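Uncharacterized protein AF_1796 (Archaeoglobus fulgidus, PDB 1VIM) is of unknown function but belongs to the PHI subfamily of SIS-domain proteins, and so may bind a sugar phosphate or similar carbohydrate derivative and act as an isomerase. Local coordinates at the interface of chains A and B and the interface of chains A and C. Numbering follows the deposited sequence. Chains: chain A/B/C, Hypothetical protein AF1796.

Contact 1: the interface of chains A and B. Residues chain A 68, 71, 188-189, 192; chain B 157-160.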
ATOM      1  N   ARG A  68       2.631   2.884  15.713  1.00  9.31           N
ATOM      2  CA  ARG A  68       2.960   3.025  17.131  1.00  9.60           C
ATOM      3  C   ARG A  68       1.778   3.494  17.962  1.00  9.19           C
ATOM      4  O   ARG A  68       1.603   3.030  19.109  1.00  9.97           O
ATOM      5  CB  ARG A  68       4.104   4.010  17.312  1.00 11.47           C
ATOM      6  CG  ARG A  68       5.411   3.368  17.212  1.00 14.20           C
ATOM      7  CD  ARG A  68       5.809   2.488  18.462  1.00 12.42           C
ATOM      8  NE  ARG A  68       7.143   2.066  18.145  1.00 13.22           N
ATOM      9  CZ  ARG A  68       7.442   1.019  17.425  1.00 13.83           C
ATOM     10  NH1 ARG A  68       6.489   0.146  17.077  1.00 12.87           N
ATOM     11  NH2 ARG A  68       8.708   0.813  17.072  1.00 14.94           N
ATOM     12  N   HIS A  71      -0.063   0.524  18.702  1.00  9.21           N
ATOM     13  CA  HIS A  71       0.627  -0.213  19.769  1.00  9.91           C
ATOM     14  C   HIS A  71       0.324   0.333  21.150  1.00 10.39           C
ATOM     15  O   HIS A  71       0.246  -0.462  22.096  1.00 12.47           O
ATOM     16  CB  HIS A  71       2.144  -0.248  19.557  1.00  9.58           C
ATOM     17  CG  HIS A  71       2.555  -0.956  18.300  1.00  9.50           C
ATOM     18  ND1 HIS A  71       3.778  -0.763  17.696  1.00  9.63           N
ATOM     19  CD2 HIS A  71       1.899  -1.864  17.527  1.00 10.35           C
ATOM     20  CE1 HIS A  71       3.851  -1.505  16.599  1.00  9.85           C
ATOM     21  NE2 HIS A  71       2.715  -2.169  16.465  1.00  9.84           N
ATOM     22  N   LEU A 188       3.247  -2.801  24.446  1.00 16.61           N
ATOM     23  CA  LEU A 188       3.232  -2.578  22.997  1.00 16.83           C
ATOM     24  C   LEU A 188       3.353  -3.915  22.285  1.00 16.88           C
ATOM     25  O   LEU A 188       2.659  -4.186  21.267  1.00 16.19           O
ATOM     26  CB  LEU A 188       4.371  -1.640  22.607  1.00 17.73           C
ATOM     27  CG  LEU A 188       4.062  -0.149  22.781  1.00 19.85           C
ATOM     28  CD1 LEU A 188       3.885   0.314  24.251  1.00 22.41           C
ATOM     29  CD2 LEU A 188       5.119   0.679  22.054  1.00 21.68           C
ATOM     30  N   GLU A 189       4.219  -4.781  22.815  1.00 18.13           N
ATOM     31  CA  GLU A 189       4.447  -6.093  22.231  1.00 20.73           C
ATOM     32  C   GLU A 189       3.159  -6.898  22.137  1.00 19.72           C
ATOM     33  O   GLU A 189       2.954  -7.647  21.179  1.00 20.89           O
ATOM     34  CB  GLU A 189       5.496  -6.831  23.057  1.00 22.42           C
ATOM     35  CG  GLU A 189       6.282  -7.914  22.341  1.00 26.98           C
ATOM     36  CD  GLU A 189       7.412  -8.449  23.215  1.00 31.65           C
ATOM     37  OE1 GLU A 189       7.241  -8.470  24.452  1.00 33.38           O
ATOM     38  OE2 GLU A 189       8.481  -8.816  22.675  1.00 34.99           O
ATOM     39  N   HIS A 192       1.380  -5.667  18.882  1.00 14.41           N
ATOM     40  CA  HIS A 192       2.017  -5.619  17.567  1.00 14.46           C
ATOM     41  C   HIS A 192       1.723  -6.835  16.699  1.00 13.19           C
ATOM     42  O   HIS A 192       1.561  -7.973  17.187  1.00 14.01           O
ATOM     43  CB  HIS A 192       3.495  -5.257  17.685  1.00 16.88           C
ATOM     44  CG  HIS A 192       4.391  -6.382  18.053  1.00 20.14           C
ATOM     45  ND1 HIS A 192       3.942  -7.560  18.606  1.00 24.56           N
ATOM     46  CD2 HIS A 192       5.738  -6.492  17.978  1.00 24.68           C
ATOM     47  CE1 HIS A 192       4.972  -8.359  18.833  1.00 25.70           C
ATOM     48  NE2 HIS A 192       6.073  -7.735  18.463  1.00 26.24           N
TER
ATOM     49  N   PRO B 157      10.935   1.359  22.217  1.00 15.27           N
ATOM     50  CA  PRO B 157      10.438  -0.017  22.264  1.00 15.86           C
ATOM     51  C   PRO B 157      10.532  -0.746  20.932  1.00 16.08           C
ATOM     52  O   PRO B 157      10.606  -0.120  19.874  1.00 16.18           O
ATOM     53  CB  PRO B 157       8.979   0.169  22.685  1.00 15.90           C
ATOM     54  CG  PRO B 157       8.623   1.521  22.150  1.00 15.85           C
ATOM     55  CD  PRO B 157       9.848   2.342  22.362  1.00 15.86           C
ATOM     56  N   LEU B 158      10.533  -2.072  20.987  1.00 16.69           N
ATOM     57  CA  LEU B 158      10.455  -2.873  19.782  1.00 17.80           C
ATOM     58  C   LEU B 158      11.687  -2.497  18.924  1.00 18.77           C
ATOM     59  O   LEU B 158      12.784  -2.348  19.462  1.00 20.23           O
ATOM     60  CB  LEU B 158       9.075  -2.679  19.118  1.00 17.66           C
ATOM     61  CG  LEU B 158       7.852  -3.029  20.010  1.00 18.19           C
ATOM     62  CD1 LEU B 158       6.546  -2.890  19.246  1.00 19.81           C
ATOM     63  CD2 LEU B 158       8.010  -4.435  20.580  1.00 20.38           C
ATOM     64  N   GLY B 159      11.517  -2.305  17.637  1.00 18.65           N
ATOM     65  CA  GLY B 159      12.712  -2.022  16.837  1.00 17.23           C
ATOM     66  C   GLY B 159      13.084  -0.562  16.675  1.00 14.77           C
ATOM     67  O   GLY B 159      13.838  -0.262  15.772  1.00 13.99           O
ATOM     68  N   THR B 160      12.594   0.334  17.529  1.00 12.66           N
ATOM     69  CA  THR B 160      12.644   1.766  17.245  1.00 11.73           C
ATOM     70  C   THR B 160      14.039   2.276  16.924  1.00 10.59           C
ATOM     71  O   THR B 160      14.218   3.002  15.933  1.00 11.10           O
ATOM     72  CB  THR B 160      12.085   2.542  18.426  1.00 11.71           C
ATOM     73  OG1 THR B 160      10.694   2.239  18.550  1.00 14.42           O
ATOM     74  CG2 THR B 160      12.154   4.073  18.213  1.00 12.03           C
TER
HETATM   75  O   HOH W   1       8.408   4.566  18.754  1.00 14.83           O
HETATM   76  O   HOH W   2       9.459  -1.471  15.683  1.00 23.26           O
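The guanidinium of A:Arg68 reaches chain B at the side-chain hydroxyl of B:Thr160, where NH2 donates to OG1 over 2.9 Å, with OG1 lying 17° out of the guanidinium plane. The arginine chain bends at chi2 (-74°) on its course to the threonine. The same OG1 donates to the carbonyl O of B:Pro157 at 2.7 Å, so both bonds grip it. Beside this polar pair, B:Leu158 buries 100 Å² against chain A. The leucine runs antiparallel to the arginine side chain, and its CD1 branch points in among A:Arg68 NH1, the A:His71 ring and A:His192, coming within 3.9 Å of CD2 of the A:His192 imidazole. B:Pro157 adds its ring CG, 3.6 Å from the CD2 methyl of A:Leu188.

Behind this shell, A:His71 fixes the rotation of the guanidinium: its ND1 accepts from A:Arg68 NH1 at 2.9 Å, with the donor only 1° out of the imidazole plane. Water 1 bridges A:Arg68 NE to B:Thr160, at a longer 3.3 Å from OG1, while water 2 links NH2 to the backbone N of B:Gly159. The A:His192 ring is backed on one face by CA of A:Glu189.

In the fold, the arginine and histidine lie near the end of helix 56-71, with helix 185-191 and the residue just after it alongside. Chain B meets them with the turn before helix 160-181 and the helix's first residue, B:Thr160.

Contact 2: the interface of chains A and C. Residues chain A 79, 87, 111-112, 115; chain C 194-195.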
ATOM      1  N   VAL A  79      -5.274   7.770   6.442  1.00  7.07           N
ATOM      2  CA  VAL A  79      -6.188   8.248   5.401  1.00  8.28           C
ATOM      3  C   VAL A  79      -5.933   7.520   4.095  1.00  8.55           C
ATOM      4  O   VAL A  79      -4.782   7.339   3.692  1.00  9.66           O
ATOM      5  CB  VAL A  79      -6.083   9.788   5.191  1.00  7.89           C
ATOM      6  CG1 VAL A  79      -6.940  10.241   3.995  1.00  8.86           C
ATOM      7  CG2 VAL A  79      -6.485  10.524   6.453  1.00  9.17           C
ATOM      8  N   ILE A  87     -14.273   9.895   8.675  1.00  8.83           N
ATOM      9  CA  ILE A  87     -13.795  10.829   9.697  1.00  8.71           C
ATOM     10  C   ILE A  87     -14.956  11.743  10.165  1.00 10.07           C
ATOM     11  O   ILE A  87     -15.854  12.081   9.385  1.00 10.49           O
ATOM     12  CB  ILE A  87     -12.594  11.652   9.168  1.00  8.71           C
ATOM     13  CG1 ILE A  87     -11.832  12.310  10.331  1.00 10.02           C
ATOM     14  CG2 ILE A  87     -13.052  12.676   8.094  1.00  9.59           C
ATOM     15  CD1 ILE A  87     -10.507  12.976   9.912  1.00  9.72           C
ATOM     16  N   LYS A 111     -10.800  19.352   3.722  1.00 12.10           N
ATOM     17  CA  LYS A 111     -12.040  18.585   3.791  1.00 12.74           C
ATOM     18  C   LYS A 111     -12.316  18.117   5.222  1.00 10.89           C
ATOM     19  O   LYS A 111     -13.448  18.205   5.705  1.00 11.89           O
ATOM     20  CB  LYS A 111     -12.029  17.388   2.836  1.00 13.79           C
ATOM     21  CG  LYS A 111     -13.268  16.508   2.876  1.00 19.08           C
ATOM     22  CD  LYS A 111     -14.471  17.141   2.194  1.00 23.82           C
ATOM     23  CE  LYS A 111     -15.576  16.115   2.009  1.00 27.45           C
ATOM     24  NZ  LYS A 111     -14.995  14.841   1.482  1.00 29.49           N
ATOM     25  N   ALA A 112     -11.285  17.645   5.919  1.00  9.58           N
ATOM     26  CA  ALA A 112     -11.435  17.251   7.312  1.00  9.71           C
ATOM     27  C   ALA A 112     -11.879  18.409   8.215  1.00  9.69           C
ATOM     28  O   ALA A 112     -12.763  18.223   9.073  1.00 10.07           O
ATOM     29  CB  ALA A 112     -10.123  16.647   7.811  1.00 10.00           C
ATOM     30  N   ILE A 115     -15.549  19.071   7.691  1.00 11.83           N
ATOM     31  CA  ILE A 115     -16.313  18.071   8.456  1.00 12.20           C
ATOM     32  C   ILE A 115     -16.346  18.410   9.950  1.00 12.34           C
ATOM     33  O   ILE A 115     -17.293  18.047  10.674  1.00 13.70           O
ATOM     34  CB  ILE A 115     -15.714  16.665   8.197  1.00 11.37           C
ATOM     35  CG1 ILE A 115     -16.070  16.261   6.752  1.00 13.32           C
ATOM     36  CG2 ILE A 115     -16.187  15.661   9.267  1.00 13.59           C
ATOM     37  CD1 ILE A 115     -15.289  15.059   6.246  1.00 12.51           C
TER
ATOM     38  N   VAL C 194     -14.697   9.204   3.376  1.00 10.37           N
ATOM     39  CA  VAL C 194     -15.146  10.269   2.478  1.00 11.64           C
ATOM     40  C   VAL C 194     -14.026  11.240   2.091  1.00 11.66           C
ATOM     41  O   VAL C 194     -14.211  12.068   1.190  1.00 13.91           O
ATOM     42  CB  VAL C 194     -16.329  11.096   3.073  1.00 12.98           C
ATOM     43  CG1 VAL C 194     -17.540  10.185   3.363  1.00 15.14           C
ATOM     44  CG2 VAL C 194     -15.903  11.863   4.315  1.00 13.41           C
ATOM     45  N   LEU C 195     -12.867  11.177   2.740  1.00 10.27           N
ATOM     46  CA  LEU C 195     -11.858  12.204   2.485  1.00 11.81           C
ATOM     47  C   LEU C 195     -11.353  12.253   1.039  1.00 13.13           C
ATOM     48  O   LEU C 195     -11.240  13.347   0.464  1.00 16.51           O
ATOM     49  CB  LEU C 195     -10.706  12.114   3.466  1.00 10.70           C
ATOM     50  CG  LEU C 195     -11.049  12.570   4.894  1.00  9.29           C
ATOM     51  CD1 LEU C 195      -9.924  12.183   5.823  1.00 10.49           C
ATOM     52  CD2 LEU C 195     -11.332  14.114   4.950  1.00 10.76           C
TER
HETATM   53  O   HOH W   3     -12.896  15.146  -0.795  1.00 31.43           O
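C:Leu195, with 75 Å² of its surface buried, is the hydrophobic plug of this patch, one part of a two-fold symmetric interface between copies in which loop residues 194 and 195 of chain C pack onto chain A. Its two methyls and CG spread over a cluster of chain A side chains. Its CG lies anti to the carbonyl carbon (chi1 -72°), which carries the isobutyl group away from its own carbonyl and in toward chain A. The CD2 branch packs against the start of the A:Lys111 side chain, 3.7 Å from CG, and also meets the backbone and CB of A:Ala112; both belong to helix 103-115. The CD1 branch turns the other way, to A:Val79, whose side chain crosses it at about a right angle with CG2 3.9 Å from CD1. Between these two, A:Ile87 offers its CG2 methyl to the fork of the leucine, 3.8 Å from CG. An alanine in place of C:Leu195 would probably open a gap between A:Val79, A:Ile87 and the base of A:Lys111, leaving those groups without their apolar partner.

C:Val194, hiding 32 Å², contributes two different surfaces. Its CG2 methyl packs against the tip of A:Ile115, at the end of helix 103-115, 3.8 Å from CD1, while its backbone carbonyl is taken by A:Lys111. That lysine, with 30 Å² covered, therefore does two jobs: its aliphatic start crosses the leucine at a slant, and its far end bonds to the main chain of the preceding residue. The chain leaves CA with CG anti to the backbone N (chi1 178°), then bends at chi2 and again at chi4, a course that brings the terminal amino group back to the C-terminal segment of chain C. Because the lysine addresses backbone oxygens, this polar part of the grip is likely to depend little on which side chains the partner carries there. NZ of A:Lys111 hydrogen-bonds the carbonyl O of C:Val194 at 2.9 Å, and water 3 joins the same NZ to the carbonyl O of C:Leu195, lying 2.8 Å from that oxygen.

About 28 Å separates the C-alpha centres of contact 1 and contact 2, and chain A serves both with different residues: helices 56-71 and 185-191 toward chain B, helix 103-115 and the loop positions 79 and 87 toward chain C. The C-terminal stretch ties them together in sequence, since residue 192 works in contact 1 while residues 194 and 195, in another copy, make contact 2. Each interface has its own two-fold axis, so the two together could build the deposited four-chain assembly as a pair of dimers, although the structure alone does not show that this tetramer forms in solution.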